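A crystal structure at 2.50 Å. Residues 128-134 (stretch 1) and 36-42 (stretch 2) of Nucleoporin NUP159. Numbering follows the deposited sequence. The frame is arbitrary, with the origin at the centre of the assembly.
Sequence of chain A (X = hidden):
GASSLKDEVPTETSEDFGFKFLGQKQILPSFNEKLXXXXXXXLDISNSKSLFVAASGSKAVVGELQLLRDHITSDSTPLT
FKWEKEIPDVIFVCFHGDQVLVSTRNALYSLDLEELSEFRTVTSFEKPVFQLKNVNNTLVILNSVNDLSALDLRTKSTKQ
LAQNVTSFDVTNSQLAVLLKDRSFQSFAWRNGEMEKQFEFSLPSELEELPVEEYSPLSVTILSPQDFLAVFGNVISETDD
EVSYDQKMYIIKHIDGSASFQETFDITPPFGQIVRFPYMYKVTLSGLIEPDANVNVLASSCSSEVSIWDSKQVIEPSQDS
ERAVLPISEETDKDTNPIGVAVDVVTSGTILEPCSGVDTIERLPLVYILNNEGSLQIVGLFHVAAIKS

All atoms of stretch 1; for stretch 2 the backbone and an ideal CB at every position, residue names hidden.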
# COMPACT_ATOMS: atom_id res chain seq x y z
N PRO A 128 -18.73 -6.54 -3.30
CA PRO A 128 -17.73 -5.80 -2.51
C PRO A 128 -16.29 -5.94 -3.02
O PRO A 128 -15.88 -6.99 -3.53
CB PRO A 128 -17.83 -6.44 -1.12
CG PRO A 128 -19.25 -6.91 -1.04
CD PRO A 128 -19.66 -7.30 -2.43
N VAL A 129 -15.52 -4.89 -2.87
CA VAL A 129 -14.19 -4.84 -3.44
C VAL A 129 -13.13 -4.87 -2.34
O VAL A 129 -13.35 -4.31 -1.26
CB VAL A 129 -14.06 -3.60 -4.33
CG1 VAL A 129 -12.62 -3.25 -4.62
CG2 VAL A 129 -14.83 -3.82 -5.63
N PHE A 130 -12.00 -5.54 -2.60
CA PHE A 130 -10.90 -5.67 -1.64
C PHE A 130 -9.75 -4.67 -1.92
O PHE A 130 -9.09 -4.19 -1.00
CB PHE A 130 -10.28 -7.08 -1.70
CG PHE A 130 -11.13 -8.16 -1.09
CD1 PHE A 130 -12.04 -7.88 -0.05
CD2 PHE A 130 -11.01 -9.49 -1.54
CE1 PHE A 130 -12.83 -8.90 0.51
CE2 PHE A 130 -11.78 -10.52 -0.98
CZ PHE A 130 -12.70 -10.23 0.05
N GLN A 131 -9.50 -4.43 -3.21
CA GLN A 131 -8.34 -3.65 -3.63
C GLN A 131 -8.55 -2.93 -4.93
O GLN A 131 -9.14 -3.47 -5.86
CB GLN A 131 -7.10 -4.54 -3.74
CG GLN A 131 -5.78 -3.74 -3.62
CD GLN A 131 -4.57 -4.57 -3.90
OE1 GLN A 131 -4.30 -5.53 -3.19
NE2 GLN A 131 -3.83 -4.23 -4.95
N LEU A 132 -8.05 -1.70 -4.99
CA LEU A 132 -8.10 -0.88 -6.18
C LEU A 132 -6.73 -0.31 -6.41
O LEU A 132 -6.05 0.08 -5.45
CB LEU A 132 -9.06 0.28 -5.99
CG LEU A 132 -10.54 0.01 -6.03
CD1 LEU A 132 -11.15 0.30 -4.69
CD2 LEU A 132 -11.15 0.89 -7.08
N LYS A 133 -6.33 -0.25 -7.67
CA LYS A 133 -5.14 0.48 -8.07
C LYS A 133 -5.44 1.29 -9.31
O LYS A 133 -6.07 0.80 -10.27
CB LYS A 133 -3.99 -0.47 -8.37
CG LYS A 133 -2.83 -0.44 -7.38
CD LYS A 133 -1.98 0.85 -7.45
CE LYS A 133 -1.27 1.14 -6.08
NZ LYS A 133 -1.02 2.62 -5.77
N ASN A 134 -5.00 2.54 -9.28
CA ASN A 134 -5.09 3.38 -10.45
C ASN A 134 -3.77 3.37 -11.21
O ASN A 134 -2.71 3.52 -10.60
CB ASN A 134 -5.46 4.79 -10.05
CG ASN A 134 -5.34 5.76 -11.19
OD1 ASN A 134 -4.71 6.80 -11.05
ND2 ASN A 134 -5.92 5.41 -12.34
N UNK A 36 -12.64 -0.95 7.81
CA UNK A 36 -13.28 -1.71 6.73
C UNK A 36 -12.39 -2.87 6.31
O UNK A 36 -11.21 -2.65 6.05
CB UNK A 36 -13.58 -0.81 5.53
N UNK A 37 -12.94 -4.09 6.26
CA UNK A 37 -12.17 -5.28 5.94
C UNK A 37 -11.80 -5.31 4.47
O UNK A 37 -12.41 -6.01 3.67
CB UNK A 37 -12.95 -6.54 6.31
N UNK A 38 -10.78 -4.53 4.12
CA UNK A 38 -10.28 -4.39 2.76
C UNK A 38 -8.91 -3.82 2.88
O UNK A 38 -8.50 -3.35 3.96
CB UNK A 38 -11.18 -3.52 1.89
N UNK A 39 -8.15 -3.85 1.81
CA UNK A 39 -6.88 -3.18 1.86
C UNK A 39 -7.19 -1.70 1.72
O UNK A 39 -8.06 -1.31 0.94
CB UNK A 39 -5.92 -3.68 0.78
N UNK A 40 -6.56 -0.87 2.54
CA UNK A 40 -6.95 0.52 2.61
C UNK A 40 -5.85 1.37 2.05
O UNK A 40 -4.68 1.13 2.34
CB UNK A 40 -7.28 0.93 4.05
N UNK A 41 -6.22 2.37 1.25
CA UNK A 41 -5.27 3.29 0.67
C UNK A 41 -5.82 4.68 0.82
O UNK A 41 -6.24 5.32 -0.16
CB UNK A 41 -4.98 2.96 -0.80
N UNK A 42 -5.82 5.15 2.07
CA UNK A 42 -6.64 6.26 2.45
C UNK A 42 -5.88 7.59 2.56
O UNK A 42 -6.29 8.51 3.31
CB UNK A 42 -7.32 5.94 3.78

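The segment 36-42 runs in roughly the same direction as 128-134, the end-to-end vectors of the touching parts lying 19° apart, and its hydrogen bonds go to two backbone carbonyl oxygens of that stretch, Phe 130 O and Leu 132 O. Position 36 has nothing of stretch 1 within 5.5 Å of its ideal CB. Its phi/psi of -63/129 would admit most residues, proline among them; the deposited residue is Pro 36, whose O accepts a weak hydrogen bond from the backbone N of 38 at 2.7 Å.

At position 37 the CA-to-CB bond points sideways and the ideal CB again touches nothing, so stretch 1 imposes little and a large side chain has room. The residue is Phe 37. Its closest contact is made by the backbone: Phe 37 O lies 4.2 Å from Phe 130 CD1, approaching the ring obliquely.

Position 38 is tighter. Its ideal CB sits 3.6 Å from Phe 130 O and 3.9 Å from Val 129 O, and the backbone is extended (-162/167). A small side chain suits such a place, although a longer one directed away from the two oxygens is not excluded. Ala 38 occupies it, its CB 3.7 Å from Phe 130 O.

Position 39 points toward stretch 1, with its ideal CB 3.7 Å from Phe 130 O and 4.4 Å from Gln 131 CG. The backbone N of 39 already donates to Phe 130 O at 3.0 Å. A short side chain with a donor, serine or threonine, could reach the same oxygen; a small apolar one would merely pack. The residue is Ser 39, in the p rotamer; Ser 39 OG donates to Phe 130 O at 2.7 Å, so this carbonyl accepts two hydrogen bonds from one residue. The hydroxyl also packs against the Gln 131 side chain, Ser 39 OG 3.2 Å from Gln 131 CG.

Position 40 points away from stretch 1, which therefore gives no basis for choosing among side chains. Leu 40 is found there.

Position 41 points toward stretch 1 again, but its ideal CB has no neighbour within 5.5 Å. Bridging the gap calls for a long side chain. Leu 132 O asks for a donor, while the nearby positive charge of Lys 133 NZ favours an acceptor and counts against a second cation; a long amide, with both a donor and an acceptor, suits best. Gln 41 extends with chi2 in t, and its NE2 donates to Leu 132 O at 2.8 Å. At the other end of the amide, Gln 41 OE1 accepts from a water at 2.6 Å, and that water accepts from Lys 133 NZ at 3.1 Å, linking the two side chains.

Position 42 is out of reach and unconstrained by stretch 1; it is Asn 42.

Stretch 2 36-42: PFASLQN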
# COMPACT_ATOMS: atom_id res chain seq x y z
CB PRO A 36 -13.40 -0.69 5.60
CG PRO A 36 -13.32 0.61 6.27
CD PRO A 36 -12.35 0.43 7.40
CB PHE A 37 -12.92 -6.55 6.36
CG PHE A 37 -12.04 -7.78 6.44
CD1 PHE A 37 -11.01 -7.85 7.38
CD2 PHE A 37 -12.23 -8.84 5.58
CE1 PHE A 37 -10.18 -8.98 7.44
CE2 PHE A 37 -11.41 -9.97 5.64
CZ PHE A 37 -10.38 -10.03 6.57
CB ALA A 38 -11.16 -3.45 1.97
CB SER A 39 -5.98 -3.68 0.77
OG SER A 39 -6.54 -3.41 -0.48
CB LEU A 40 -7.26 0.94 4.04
CG LEU A 40 -8.14 0.11 4.97
CD1 LEU A 40 -8.06 0.72 6.38
CD2 LEU A 40 -9.53 0.16 4.50
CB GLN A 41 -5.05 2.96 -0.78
CG GLN A 41 -4.19 1.73 -0.93
CD GLN A 41 -4.07 1.28 -2.35
OE1 GLN A 41 -3.09 1.61 -3.02
NE2 GLN A 41 -5.07 0.52 -2.82
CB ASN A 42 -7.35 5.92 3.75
CG ASN A 42 -8.50 4.97 3.55
OD1 ASN A 42 -8.59 4.27 2.54
ND2 ASN A 42 -9.40 4.93 4.51
O HOH W 1 -3.78 3.52 -4.64
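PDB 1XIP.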